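Local coordinates for spindle assembly abnormal protein 6 (Caenorhabditis elegans, PDB 4G79) that is a central scaffolding component of centrioles that ensures their ninefold symmetry and is required for centrosome duplication, at residues S5-F10 against I40-R44; I15-P21 against I107-A113; L66-L71 against I136-V141; I96-L100 against E121-K125. All coordinates share one frame. Where two conformers were deposited one is given. Residue numbers count along the deposited sequence, not the author numbering.

In the fold
All four contacts lie in the globular N-terminal domain, whose seven-stranded sheet closes into a barrel. Interactions 1 and 2 share strand 7-21. It pairs antiparallel with strand 29-44 in interaction 1 and parallel with strand 106-111 in interaction 2. Interaction 3 joins strands 66-71 and 132-140. These three are partly buried and rest on backbone hydrogen bonds, with mixed side chains in interactions 1 and 3 and mainly apolar ones in interaction 2. Interaction 4 is buried and lacks such bonds: helix 92-102 meets strand 117-123 through side chains. Interaction 4 touches interaction 1 through Ile97 and Leu100, and interaction 2 through Glu121, Leu122 and Phe123. Leu111 of interaction 2 packs on Phe67 of interaction 3.

Interaction 1 of 4, residues S5-F10 against I40-R44; sequences SKIALF and ISEQR
A classic beta bulge marks this antiparallel pairing, part of the hairpin of strands 7-21 and 29-44 in the SAS-6 N-terminal domain. The axes of 7-10 and 40-44 approach to 4.5 Å, with 150° between their directions. Ile7 and Glu42 form a hydrogen-bonded pair: Ile7 N to Glu42 O is 2.9 Å and Glu42 N to Ile7 O is 3.0 Å. Ala8 and Ser41 form the next, non-hydrogen-bonded pair, with CA atoms 4.5 Å apart. The register then slips by one. Leu9 N and Phe10 N both donate to Ile40 O, at 2.8 and 3.0 Å, and Ile40 N returns a bond to Phe10 O at 2.9 Å. The bulge shows in the phi/psi of Leu9, -113/-28°. Before the strand, Ser5 (chi1 p) accepts a bond at its OG from Arg44 N, 2.9 Å. The Lys6 CA lies 3.4 Å from Glu42 O in a CA-H...O contact. Ile7, Phe10, Ile40 and Glu42 point to one face, Ala8 and Ser41 to the other. Phe10 CB meets Ile40 CB at 4.0 Å, and the t rotamer of Phe10 carries its ring on toward helix 92-102. Lys6, fully extended, passes Ser41 OG with its CE at 3.3 Å, but its NZ makes a salt bridge with Glu56. The main chain thus supplies most of the polar bonding here, while the side chains are apolar at the bulge, where Leu9, Phe10 and Ile40 meet helix 92-102, and polar or charged toward Lys6, Glu42 and Gln43.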
loop_
_atom_site.group_PDB
_atom_site.type_symbol
_atom_site.label_atom_id
_atom_site.label_comp_id
_atom_site.label_asym_id
_atom_site.label_seq_id
_atom_site.Cartn_x
_atom_site.Cartn_y
_atom_site.Cartn_z
ATOM N N SER A 5 -33.063 4.947 10.236
ATOM C CA SER A 5 -31.909 5.811 10.478
ATOM C C SER A 5 -30.955 5.815 9.276
ATOM O O SER A 5 -30.004 6.600 9.245
ATOM C CB SER A 5 -31.156 5.325 11.713
ATOM O OG SER A 5 -30.377 4.173 11.422
ATOM N N LYS A 6 -31.195 4.920 8.315
ATOM C CA LYS A 6 -30.326 4.727 7.147
ATOM C C LYS A 6 -30.292 5.941 6.202
ATOM O O LYS A 6 -31.328 6.417 5.741
ATOM C CB LYS A 6 -30.734 3.465 6.372
ATOM C CG LYS A 6 -29.574 2.819 5.607
ATOM C CD LYS A 6 -30.025 1.550 4.857
ATOM C CE LYS A 6 -28.865 0.608 4.617
ATOM N NZ LYS A 6 -29.194 -0.482 3.660
ATOM N N ILE A 7 -29.074 6.420 5.911
ATOM C CA ILE A 7 -28.816 7.522 4.987
ATOM C C ILE A 7 -27.934 6.980 3.846
ATOM O O ILE A 7 -26.789 6.584 4.096
ATOM C CB ILE A 7 -28.161 8.751 5.676
ATOM C CG1 ILE A 7 -29.081 9.344 6.784
ATOM C CG2 ILE A 7 -27.763 9.819 4.637
ATOM C CD1 ILE A 7 -28.313 9.995 7.970
ATOM N N ALA A 8 -28.456 7.008 2.609
ATOM C CA ALA A 8 -27.722 6.551 1.430
ATOM C C ALA A 8 -26.628 7.558 1.107
ATOM O O ALA A 8 -26.889 8.765 1.101
ATOM C CB ALA A 8 -28.668 6.379 0.246
ATOM N N LEU A 9 -25.386 7.085 0.923
ATOM C CA LEU A 9 -24.268 7.984 0.652
ATOM C C LEU A 9 -23.741 7.801 -0.747
ATOM O O LEU A 9 -23.226 8.740 -1.333
ATOM C CB LEU A 9 -23.124 7.781 1.657
ATOM C CG LEU A 9 -23.431 7.974 3.164
ATOM C CD1 LEU A 9 -22.229 7.554 3.985
ATOM C CD2 LEU A 9 -23.761 9.427 3.498
ATOM N N PHE A 10 -23.887 6.589 -1.298
ATOM C CA PHE A 10 -23.384 6.224 -2.608
ATOM C C PHE A 10 -24.160 5.030 -3.106
ATOM O O PHE A 10 -24.417 4.102 -2.340
ATOM C CB PHE A 10 -21.874 5.893 -2.496
ATOM C CG PHE A 10 -21.165 5.511 -3.786
ATOM C CD1 PHE A 10 -21.134 4.191 -4.216
ATOM C CD2 PHE A 10 -20.426 6.449 -4.497
ATOM C CE1 PHE A 10 -20.457 3.828 -5.391
ATOM C CE2 PHE A 10 -19.701 6.078 -5.649
ATOM C CZ PHE A 10 -19.728 4.768 -6.089
ATOM N N ILE A 40 -23.111 2.467 -0.384
ATOM C CA ILE A 40 -22.485 2.879 0.886
ATOM C C ILE A 40 -23.518 3.715 1.593
ATOM O O ILE A 40 -24.134 4.591 0.974
ATOM C CB ILE A 40 -21.132 3.623 0.736
ATOM C CG1 ILE A 40 -20.128 2.811 -0.141
ATOM C CG2 ILE A 40 -20.519 3.942 2.128
ATOM C CD1 ILE A 40 -18.828 3.738 -0.662
ATOM N N SER A 41 -23.759 3.398 2.861
ATOM C CA SER A 41 -24.722 4.150 3.671
ATOM C C SER A 41 -24.234 4.294 5.087
ATOM O O SER A 41 -23.281 3.625 5.480
ATOM C CB SER A 41 -26.068 3.420 3.638
ATOM O OG SER A 41 -25.957 2.105 4.156
ATOM N N GLU A 42 -24.832 5.229 5.853
ATOM C CA GLU A 42 -24.562 5.364 7.267
ATOM C C GLU A 42 -25.853 5.041 7.987
ATOM O O GLU A 42 -26.949 5.295 7.458
ATOM C CB GLU A 42 -23.995 6.738 7.681
ATOM C CG GLU A 42 -24.983 7.879 7.612
ATOM C CD GLU A 42 -24.379 9.196 8.029
ATOM O OE1 GLU A 42 -23.820 9.877 7.145
ATOM O OE2 GLU A 42 -24.492 9.569 9.221
ATOM N N GLN A 43 -25.733 4.417 9.153
ATOM C CA GLN A 43 -26.903 4.037 9.940
ATOM C C GLN A 43 -26.574 3.976 11.396
ATOM O O GLN A 43 -25.416 3.924 11.786
ATOM C CB GLN A 43 -27.487 2.674 9.476
ATOM C CG GLN A 43 -26.540 1.477 9.717
ATOM C CD GLN A 43 -27.024 0.210 9.056
ATOM O OE1 GLN A 43 -27.723 0.241 8.050
ATOM N NE2 GLN A 43 -26.607 -0.934 9.570
ATOM N N ARG A 44 -27.620 3.950 12.197
ATOM C CA ARG A 44 -27.498 3.856 13.636
ATOM C C ARG A 44 -27.597 2.380 14.033
ATOM O O ARG A 44 -28.564 1.696 13.647
ATOM C CB ARG A 44 -28.600 4.720 14.290
ATOM C CG ARG A 44 -28.519 4.881 15.789
ATOM C CD ARG A 44 -29.642 5.762 16.301
ATOM N NE ARG A 44 -29.771 5.719 17.760
ATOM C CZ ARG A 44 -29.533 6.742 18.574
ATOM N NH1 ARG A 44 -29.128 7.907 18.085
ATOM N NH2 ARG A 44 -29.697 6.610 19.882
#

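Interaction 2 of 4, residues I15-P21 against I107-A113; sequences IASLLQP and INIILDA
Ile15 starts the pairing through water: water 1 donates to Ile15 O (2.7 Å) and accepts from Ile107 N (3.0 Å). From here strand 15-21 runs parallel to strand 107-111, at 30° and a closest axis approach of 4.6 Å. Ala16 stands beside Ile107. Its CB touches Ile107 CG2 at 3.8 Å and Ile109 CD1 at 3.7 Å. Ser17 pairs with Asn108. Ser17 N donates to Ile107 O (2.8 Å), and Ser17 O accepts from Ile109 N (2.9 Å). Water 2 joins Ser17 OG (3.0 Å) to Ile107 O (3.2 Å). Leu18, rotamer tp, faces the same side as Ile109. Its CD1 reaches Ile109 CG2 at 3.8 Å and Leu111 CB at 4.0 Å. Leu19 is level with Ile110 on the side of Ser17 and Asn108. Leu19 N binds Ile109 O (2.9 Å), Leu19 O takes Leu111 N (2.9 Å), and Leu19 CD1 meets Ile110 CG1 (3.7 Å). Gln20 lays its CB 3.9 Å from Leu111 CB. Pro21 ends the run, with CD 3.3 Å from Leu111 O and CG 3.8 Å from Ala113 CB. The alternating bonds of Ser17 and Leu19 with Ile107, Ile109 and Leu111 are the ladder of a parallel sheet. This pairing joins the first and last strands in the sheet order and so closes the barrel. Strand 29-44 flanks 15-21 on its other edge, strand 117-123 flanks 107-111, and Phe65 covers Leu18, Ile109 and Leu111.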
loop_
_atom_site.group_PDB
_atom_site.type_symbol
_atom_site.label_atom_id
_atom_site.label_comp_id
_atom_site.label_asym_id
_atom_site.label_seq_id
_atom_site.Cartn_x
_atom_site.Cartn_y
_atom_site.Cartn_z
ATOM N N ILE A 15 -17.528 -1.159 -12.599
ATOM C CA ILE A 15 -16.878 -2.308 -13.217
ATOM C C ILE A 15 -15.885 -2.838 -12.212
ATOM O O ILE A 15 -15.087 -2.068 -11.697
ATOM C CB ILE A 15 -16.186 -1.979 -14.594
ATOM C CG1 ILE A 15 -17.105 -1.259 -15.623
ATOM C CG2 ILE A 15 -15.477 -3.192 -15.197
ATOM C CD1 ILE A 15 -18.482 -1.733 -15.810
ATOM N N ALA A 16 -15.909 -4.134 -11.940
ATOM C CA ALA A 16 -14.976 -4.792 -11.031
ATOM C C ALA A 16 -14.344 -6.019 -11.649
ATOM O O ALA A 16 -14.927 -6.628 -12.556
ATOM C CB ALA A 16 -15.698 -5.203 -9.765
ATOM N N SER A 17 -13.184 -6.436 -11.125
ATOM C CA SER A 17 -12.611 -7.707 -11.558
ATOM C C SER A 17 -13.069 -8.740 -10.545
ATOM O O SER A 17 -12.843 -8.570 -9.347
ATOM C CB SER A 17 -11.088 -7.655 -11.653
ATOM O OG SER A 17 -10.667 -6.896 -12.777
ATOM N N LEU A 18 -13.755 -9.776 -10.998
ATOM C CA LEU A 18 -14.212 -10.812 -10.078
ATOM C C LEU A 18 -13.327 -12.029 -10.225
ATOM O O LEU A 18 -13.185 -12.574 -11.337
ATOM C CB LEU A 18 -15.695 -11.152 -10.314
ATOM C CG LEU A 18 -16.322 -12.294 -9.466
ATOM C CD1 LEU A 18 -16.422 -11.928 -8.010
ATOM C CD2 LEU A 18 -17.724 -12.637 -9.966
ATOM N N LEU A 19 -12.716 -12.439 -9.113
ATOM C CA LEU A 19 -11.860 -13.624 -9.068
ATOM C C LEU A 19 -12.569 -14.685 -8.256
ATOM O O LEU A 19 -13.036 -14.402 -7.153
ATOM C CB LEU A 19 -10.468 -13.324 -8.469
ATOM C CG LEU A 19 -9.775 -11.994 -8.849
ATOM C CD1 LEU A 19 -8.554 -11.758 -7.995
ATOM C CD2 LEU A 19 -9.386 -11.963 -10.313
ATOM N N GLN A 20 -12.717 -15.887 -8.816
ATOM C CA GLN A 20 -13.382 -16.958 -8.090
ATOM C C GLN A 20 -12.711 -18.303 -8.427
ATOM O O GLN A 20 -12.238 -18.470 -9.555
ATOM C CB GLN A 20 -14.904 -16.967 -8.383
ATOM C CG GLN A 20 -15.289 -17.408 -9.804
ATOM C CD GLN A 20 -16.743 -17.188 -10.145
ATOM O OE1 GLN A 20 -17.084 -16.374 -11.020
ATOM N NE2 GLN A 20 -17.626 -17.946 -9.505
ATOM N N PRO A 21 -12.636 -19.265 -7.473
ATOM C CA PRO A 21 -12.009 -20.565 -7.791
ATOM C C PRO A 21 -12.778 -21.349 -8.857
ATOM O O PRO A 21 -13.968 -21.097 -9.075
ATOM C CB PRO A 21 -12.024 -21.308 -6.450
ATOM C CG PRO A 21 -13.128 -20.685 -5.685
ATOM C CD PRO A 21 -13.111 -19.229 -6.073
ATOM N N ILE A 107 -11.379 -2.109 -8.829
ATOM C CA ILE A 107 -11.946 -2.934 -7.765
ATOM C C ILE A 107 -11.709 -4.404 -8.046
ATOM O O ILE A 107 -12.011 -4.896 -9.151
ATOM C CB ILE A 107 -13.468 -2.638 -7.575
ATOM C CG1 ILE A 107 -13.711 -1.203 -7.024
ATOM C CG2 ILE A 107 -14.143 -3.673 -6.625
ATOM C CD1 ILE A 107 -15.145 -0.759 -7.195
ATOM N N ASN A 108 -11.249 -5.135 -7.033
ATOM C CA ASN A 108 -11.194 -6.603 -7.117
ATOM C C ASN A 108 -12.126 -7.166 -6.098
ATOM O O ASN A 108 -12.140 -6.695 -4.951
ATOM C CB ASN A 108 -9.815 -7.214 -6.853
ATOM C CG ASN A 108 -8.772 -7.029 -7.905
ATOM O OD1 ASN A 108 -9.046 -6.629 -9.033
ATOM N ND2 ASN A 108 -7.535 -7.308 -7.526
ATOM N N ILE A 109 -12.880 -8.187 -6.490
ATOM C CA ILE A 109 -13.760 -8.916 -5.570
ATOM C C ILE A 109 -13.301 -10.368 -5.640
ATOM O O ILE A 109 -13.236 -10.943 -6.734
ATOM C CB ILE A 109 -15.270 -8.723 -5.889
ATOM C CG1 ILE A 109 -15.698 -7.242 -5.714
ATOM C CG2 ILE A 109 -16.135 -9.646 -5.024
ATOM C CD1 ILE A 109 -16.869 -6.857 -6.635
ATOM N N ILE A 110 -12.854 -10.909 -4.510
ATOM C CA ILE A 110 -12.369 -12.278 -4.467
ATOM C C ILE A 110 -13.459 -13.051 -3.767
ATOM O O ILE A 110 -13.698 -12.840 -2.585
ATOM C CB ILE A 110 -10.976 -12.392 -3.797
ATOM C CG1 ILE A 110 -9.926 -11.520 -4.531
ATOM C CG2 ILE A 110 -10.510 -13.842 -3.697
ATOM C CD1 ILE A 110 -9.396 -10.510 -3.711
ATOM N N LEU A 111 -14.172 -13.872 -4.542
ATOM C CA LEU A 111 -15.316 -14.650 -4.114
ATOM C C LEU A 111 -14.913 -15.969 -3.505
ATOM O O LEU A 111 -14.166 -16.737 -4.111
ATOM C CB LEU A 111 -16.225 -14.890 -5.338
ATOM C CG LEU A 111 -17.653 -15.331 -5.085
ATOM C CD1 LEU A 111 -18.409 -14.289 -4.324
ATOM C CD2 LEU A 111 -18.360 -15.595 -6.397
ATOM N N ASP A 112 -15.480 -16.266 -2.324
ATOM C CA ASP A 112 -15.304 -17.549 -1.642
ATOM C C ASP A 112 -15.958 -18.648 -2.497
ATOM O O ASP A 112 -16.955 -18.371 -3.175
ATOM C CB ASP A 112 -15.934 -17.473 -0.238
ATOM C CG ASP A 112 -16.029 -18.796 0.489
ATOM O OD1 ASP A 112 -14.982 -19.461 0.645
ATOM O OD2 ASP A 112 -17.150 -19.167 0.896
ATOM N N ALA A 113 -15.395 -19.880 -2.486
ATOM C CA ALA A 113 -15.903 -21.022 -3.255
ATOM C C ALA A 113 -17.406 -21.274 -3.034
ATOM O O ALA A 113 -18.124 -21.534 -4.005
ATOM C CB ALA A 113 -15.114 -22.288 -2.910
HETATM O O HOH W 1 -12.383 -2.251 -11.645
HETATM O O HOH W 2 -10.471 -4.056 -11.885
#

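Interaction 3 of 4, residues L66-L71 against I136-V141; sequences LFSETL and IKLHAV
Phe67 and Leu138 form the apolar centre, CB to CB at 3.6 Å, both with chi1 m. Phe67 CE1 also nears Ala140 CB (4.1 Å). Further along, Leu71 CG meets Ile136 CD1 (3.8 Å); at the other end Leu66 CG lies 3.8 Å from Val141 CB. The strands are antiparallel but strongly crossed: 124° between directions, 4.1 Å at closest approach. Phe67 with Ala140 is a non-hydrogen-bonded pair. Ser68 with His139 is hydrogen-bonded both ways, N to O, at 2.8 Å each. Val141 N adds a bond to Leu66 O (3.0 Å). At the polar edge, His139 NE2 makes a weak bond to Glu69 OE1 (3.3 Å). Water 4 donates to Glu69 OE1 and Lys137 O, each at 2.6 Å, where the strands diverge. Glu69 OE2 accepts from Thr70 N (2.8 Å). This is antiparallel pairing in the barrel wall: a short backbone ladder gives way to water and side-chain contacts as the strands splay.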
loop_
_atom_site.group_PDB
_atom_site.type_symbol
_atom_site.label_atom_id
_atom_site.label_comp_id
_atom_site.label_asym_id
_atom_site.label_seq_id
_atom_site.Cartn_x
_atom_site.Cartn_y
_atom_site.Cartn_z
ATOM N N LEU A 66 -24.771 -11.349 -3.030
ATOM C CA LEU A 66 -25.323 -10.306 -2.178
ATOM C C LEU A 66 -24.496 -10.301 -0.902
ATOM O O LEU A 66 -24.546 -11.270 -0.138
ATOM C CB LEU A 66 -26.833 -10.590 -1.924
ATOM C CG LEU A 66 -27.653 -9.475 -1.289
ATOM C CD1 LEU A 66 -27.379 -8.102 -1.932
ATOM C CD2 LEU A 66 -29.133 -9.824 -1.297
ATOM N N PHE A 67 -23.640 -9.281 -0.735
ATOM C CA PHE A 67 -22.724 -9.254 0.403
ATOM C C PHE A 67 -22.710 -7.919 1.092
ATOM O O PHE A 67 -22.851 -6.888 0.430
ATOM C CB PHE A 67 -21.294 -9.599 -0.048
ATOM C CG PHE A 67 -21.184 -10.903 -0.807
ATOM C CD1 PHE A 67 -20.991 -12.098 -0.135
ATOM C CD2 PHE A 67 -21.256 -10.927 -2.196
ATOM C CE1 PHE A 67 -20.927 -13.307 -0.836
ATOM C CE2 PHE A 67 -21.181 -12.137 -2.896
ATOM C CZ PHE A 67 -21.036 -13.319 -2.209
ATOM N N SER A 68 -22.502 -7.925 2.422
ATOM C CA SER A 68 -22.419 -6.658 3.137
ATOM C C SER A 68 -21.550 -6.759 4.374
ATOM O O SER A 68 -21.252 -7.845 4.872
ATOM C CB SER A 68 -23.810 -6.156 3.529
ATOM O OG SER A 68 -24.399 -6.912 4.573
ATOM N N GLU A 69 -21.159 -5.602 4.873
ATOM C CA GLU A 69 -20.444 -5.483 6.130
ATOM C C GLU A 69 -20.702 -4.103 6.679
ATOM O O GLU A 69 -20.883 -3.130 5.926
ATOM C CB GLU A 69 -18.927 -5.761 6.002
ATOM C CG GLU A 69 -18.118 -5.648 7.302
ATOM C CD GLU A 69 -18.541 -6.568 8.435
ATOM O OE1 GLU A 69 -17.707 -7.396 8.864
ATOM O OE2 GLU A 69 -19.701 -6.466 8.898
ATOM N N THR A 70 -20.741 -4.033 7.997
ATOM C CA THR A 70 -20.963 -2.776 8.687
ATOM C C THR A 70 -19.640 -2.409 9.389
ATOM O O THR A 70 -18.941 -3.292 9.888
ATOM C CB THR A 70 -22.231 -2.912 9.577
ATOM O OG1 THR A 70 -22.789 -1.641 9.893
ATOM C CG2 THR A 70 -22.027 -3.769 10.816
ATOM N N LEU A 71 -19.292 -1.128 9.386
ATOM C CA LEU A 71 -18.073 -0.619 10.009
ATOM C C LEU A 71 -18.414 0.407 11.040
ATOM O O LEU A 71 -18.919 1.459 10.664
ATOM C CB LEU A 71 -17.211 0.063 8.944
ATOM C CG LEU A 71 -15.987 -0.623 8.362
ATOM C CD1 LEU A 71 -15.208 0.389 7.509
ATOM C CD2 LEU A 71 -15.025 -1.078 9.437
ATOM N N ILE A 136 -11.950 -5.042 2.498
ATOM C CA ILE A 136 -12.887 -5.362 3.566
ATOM C C ILE A 136 -13.574 -6.664 3.216
ATOM O O ILE A 136 -13.895 -6.888 2.055
ATOM C CB ILE A 136 -13.885 -4.172 3.782
ATOM C CG1 ILE A 136 -14.762 -4.372 5.044
ATOM C CG2 ILE A 136 -14.704 -3.821 2.520
ATOM C CD1 ILE A 136 -15.509 -3.125 5.556
ATOM N N LYS A 137 -13.764 -7.530 4.209
ATOM C CA LYS A 137 -14.478 -8.784 4.032
ATOM C C LYS A 137 -15.989 -8.513 4.118
ATOM O O LYS A 137 -16.470 -7.987 5.125
ATOM C CB LYS A 137 -14.028 -9.794 5.102
ATOM C CG LYS A 137 -14.596 -11.199 4.927
ATOM C CD LYS A 137 -14.011 -12.152 5.944
ATOM C CE LYS A 137 -14.557 -13.552 5.804
ATOM N NZ LYS A 137 -13.816 -14.521 6.658
ATOM N N LEU A 138 -16.727 -8.852 3.043
ATOM C CA LEU A 138 -18.187 -8.676 3.008
ATOM C C LEU A 138 -18.813 -10.036 3.169
ATOM O O LEU A 138 -18.387 -10.986 2.528
ATOM C CB LEU A 138 -18.663 -7.964 1.725
ATOM C CG LEU A 138 -17.934 -6.643 1.366
ATOM C CD1 LEU A 138 -18.541 -6.024 0.112
ATOM C CD2 LEU A 138 -18.063 -5.599 2.489
ATOM N N HIS A 139 -19.800 -10.139 4.030
ATOM C CA HIS A 139 -20.447 -11.420 4.326
ATOM C C HIS A 139 -21.734 -11.603 3.532
ATOM O O HIS A 139 -22.438 -10.622 3.272
ATOM C CB HIS A 139 -20.746 -11.499 5.838
ATOM C CG HIS A 139 -19.519 -11.318 6.671
ATOM N ND1 HIS A 139 -18.660 -12.373 6.926
ATOM C CD2 HIS A 139 -19.007 -10.191 7.228
ATOM C CE1 HIS A 139 -17.674 -11.866 7.653
ATOM N NE2 HIS A 139 -17.847 -10.559 7.873
ATOM N N ALA A 140 -22.063 -12.866 3.187
ATOM C CA ALA A 140 -23.288 -13.186 2.444
ATOM C C ALA A 140 -24.522 -12.763 3.244
ATOM O O ALA A 140 -24.574 -12.964 4.462
ATOM C CB ALA A 140 -23.341 -14.671 2.124
ATOM N N VAL A 141 -25.472 -12.106 2.562
ATOM C CA VAL A 141 -26.700 -11.561 3.149
ATOM C C VAL A 141 -27.768 -12.656 3.232
ATOM O O VAL A 141 -27.787 -13.552 2.398
ATOM C CB VAL A 141 -27.188 -10.319 2.354
ATOM C CG1 VAL A 141 -28.578 -9.852 2.808
ATOM C CG2 VAL A 141 -26.176 -9.174 2.456
HETATM O O HOH W 3 -23.989 -9.674 6.107
HETATM O O HOH W 4 -15.519 -7.753 7.576
#

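Interaction 4 of 4, residues I96-L100 against E121-K125; sequences IIQHL and ELFSK
Segment 96-100 is one turn of helix 92-102, closed by Leu100 N to Ile96 O at 2.9 Å. Residues 121-123 end strand 117-123; Ser124 and Lys125 follow as loop. This is helix-on-sheet packing in the alpha-beta N-terminal domain of SAS-6. The short helix and strand axes come within 11.1 Å at 64°, so side chains have to span the gap, and no backbone pairs with backbone. The nearest CA pairs are His99 with Ser124 (8.8 Å) and Leu100 with Leu122 (9.2 Å). Leu122, rotamer tp, has its CA-to-CB bond directed toward the helix and gives the most buried area. Its CD1 meets Leu100 CD2 at 3.8 Å. Its CD2 lies 4.2 Å from Ile96 CG2 and 4.4 Å from His99 CD2. Leu100 takes chi1 m and chi2 t, which brings its end nearer the strand. Phe123 turns away from the helix, as expected for the residue after Leu122 in a strand. His99, chi1 t, extends toward the strand, beside Leu122. Its NE2 stands 4.0 Å from Phe123 O. Thr105 mediates between the two, taking a weak hydrogen bond with His99 NE2 and a hydrogen bond with Phe123 O. The second subunit adds packing: its Ile128 lies on Ile96 and His99. At the ring's edge, near its plane, His99 CE1 comes 3.3 Å from Ser124 OG.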
loop_
_atom_site.group_PDB
_atom_site.type_symbol
_atom_site.label_atom_id
_atom_site.label_comp_id
_atom_site.label_asym_id
_atom_site.label_seq_id
_atom_site.Cartn_x
_atom_site.Cartn_y
_atom_site.Cartn_z
ATOM N N ILE A 96 -13.555 8.392 0.323
ATOM C CA ILE A 96 -13.717 7.205 -0.543
ATOM C C ILE A 96 -14.712 7.486 -1.660
ATOM O O ILE A 96 -14.475 7.105 -2.816
ATOM C CB ILE A 96 -14.117 5.923 0.248
ATOM C CG1 ILE A 96 -12.959 5.460 1.140
ATOM C CG2 ILE A 96 -14.643 4.759 -0.674
ATOM C CD1 ILE A 96 -11.586 5.124 0.443
ATOM N N ILE A 97 -15.821 8.177 -1.343
ATOM C CA ILE A 97 -16.844 8.463 -2.358
ATOM C C ILE A 97 -16.258 9.448 -3.368
ATOM O O ILE A 97 -16.451 9.255 -4.564
ATOM C CB ILE A 97 -18.168 8.924 -1.695
ATOM C CG1 ILE A 97 -18.846 7.685 -1.070
ATOM C CG2 ILE A 97 -19.108 9.615 -2.687
ATOM C CD1 ILE A 97 -19.893 7.964 0.031
ATOM N N GLN A 98 -15.525 10.471 -2.893
ATOM C CA GLN A 98 -14.884 11.432 -3.799
ATOM C C GLN A 98 -13.919 10.679 -4.720
ATOM O O GLN A 98 -13.937 10.900 -5.925
ATOM C CB GLN A 98 -14.167 12.548 -3.021
ATOM C CG GLN A 98 -13.858 13.772 -3.885
ATOM C CD GLN A 98 -12.847 14.710 -3.280
ATOM O OE1 GLN A 98 -12.865 15.012 -2.081
ATOM N NE2 GLN A 98 -11.973 15.244 -4.119
ATOM N N HIS A 99 -13.129 9.724 -4.168
ATOM C CA HIS A 99 -12.199 8.912 -4.967
ATOM C C HIS A 99 -12.951 8.113 -6.044
ATOM O O HIS A 99 -12.562 8.153 -7.208
ATOM C CB HIS A 99 -11.374 7.957 -4.067
ATOM C CG HIS A 99 -10.479 7.063 -4.867
ATOM N ND1 HIS A 99 -9.180 7.432 -5.166
ATOM C CD2 HIS A 99 -10.754 5.881 -5.471
ATOM C CE1 HIS A 99 -8.700 6.471 -5.934
ATOM N NE2 HIS A 99 -9.610 5.506 -6.143
ATOM N N LEU A 100 -14.026 7.386 -5.656
ATOM C CA LEU A 100 -14.833 6.539 -6.546
ATOM C C LEU A 100 -15.485 7.309 -7.674
ATOM O O LEU A 100 -15.744 6.730 -8.732
ATOM C CB LEU A 100 -15.936 5.799 -5.780
ATOM C CG LEU A 100 -15.501 4.710 -4.825
ATOM C CD1 LEU A 100 -16.651 4.311 -3.931
ATOM C CD2 LEU A 100 -14.926 3.474 -5.584
ATOM N N GLU A 121 -11.757 -5.198 -2.628
ATOM C CA GLU A 121 -10.475 -4.496 -2.599
ATOM C C GLU A 121 -10.519 -3.305 -3.506
ATOM O O GLU A 121 -10.883 -3.450 -4.670
ATOM C CB GLU A 121 -9.352 -5.439 -3.047
ATOM C CG GLU A 121 -9.254 -6.755 -2.283
ATOM C CD GLU A 121 -7.959 -7.513 -2.518
ATOM O OE1 GLU A 121 -7.554 -7.668 -3.694
ATOM O OE2 GLU A 121 -7.356 -7.972 -1.523
ATOM N N LEU A 122 -10.194 -2.125 -2.972
ATOM C CA LEU A 122 -10.173 -0.882 -3.739
ATOM C C LEU A 122 -8.724 -0.470 -3.986
ATOM O O LEU A 122 -7.946 -0.452 -3.042
ATOM C CB LEU A 122 -10.947 0.228 -2.984
ATOM C CG LEU A 122 -11.063 1.571 -3.725
ATOM C CD1 LEU A 122 -11.763 1.395 -5.074
ATOM C CD2 LEU A 122 -11.838 2.553 -2.877
ATOM N N PHE A 123 -8.381 -0.095 -5.238
ATOM C CA PHE A 123 -7.021 0.302 -5.614
ATOM C C PHE A 123 -7.013 1.584 -6.320
ATOM O O PHE A 123 -8.017 1.952 -6.901
ATOM C CB PHE A 123 -6.369 -0.737 -6.562
ATOM C CG PHE A 123 -6.224 -2.134 -6.017
ATOM C CD1 PHE A 123 -7.296 -3.029 -6.052
ATOM C CD2 PHE A 123 -5.002 -2.583 -5.526
ATOM C CE1 PHE A 123 -7.151 -4.333 -5.582
ATOM C CE2 PHE A 123 -4.862 -3.886 -5.038
ATOM C CZ PHE A 123 -5.934 -4.755 -5.087
ATOM N N SER A 124 -5.866 2.254 -6.317
ATOM C CA SER A 124 -5.627 3.440 -7.138
ATOM C C SER A 124 -4.185 3.294 -7.673
ATOM O O SER A 124 -3.228 3.663 -6.990
ATOM C CB SER A 124 -5.864 4.716 -6.341
ATOM O OG SER A 124 -5.738 5.840 -7.193
ATOM N N LYS A 125 -4.031 2.629 -8.835
ATOM C CA LYS A 125 -2.719 2.295 -9.406
ATOM C C LYS A 125 -1.858 3.500 -9.629
ATOM O O LYS A 125 -2.332 4.609 -9.840
ATOM C CB LYS A 125 -2.817 1.479 -10.726
ATOM C CG LYS A 125 -3.370 2.227 -11.933
ATOM C CD LYS A 125 -3.069 1.489 -13.253
ATOM C CE LYS A 125 -3.622 2.224 -14.454
ATOM N NZ LYS A 125 -2.929 3.522 -14.710
#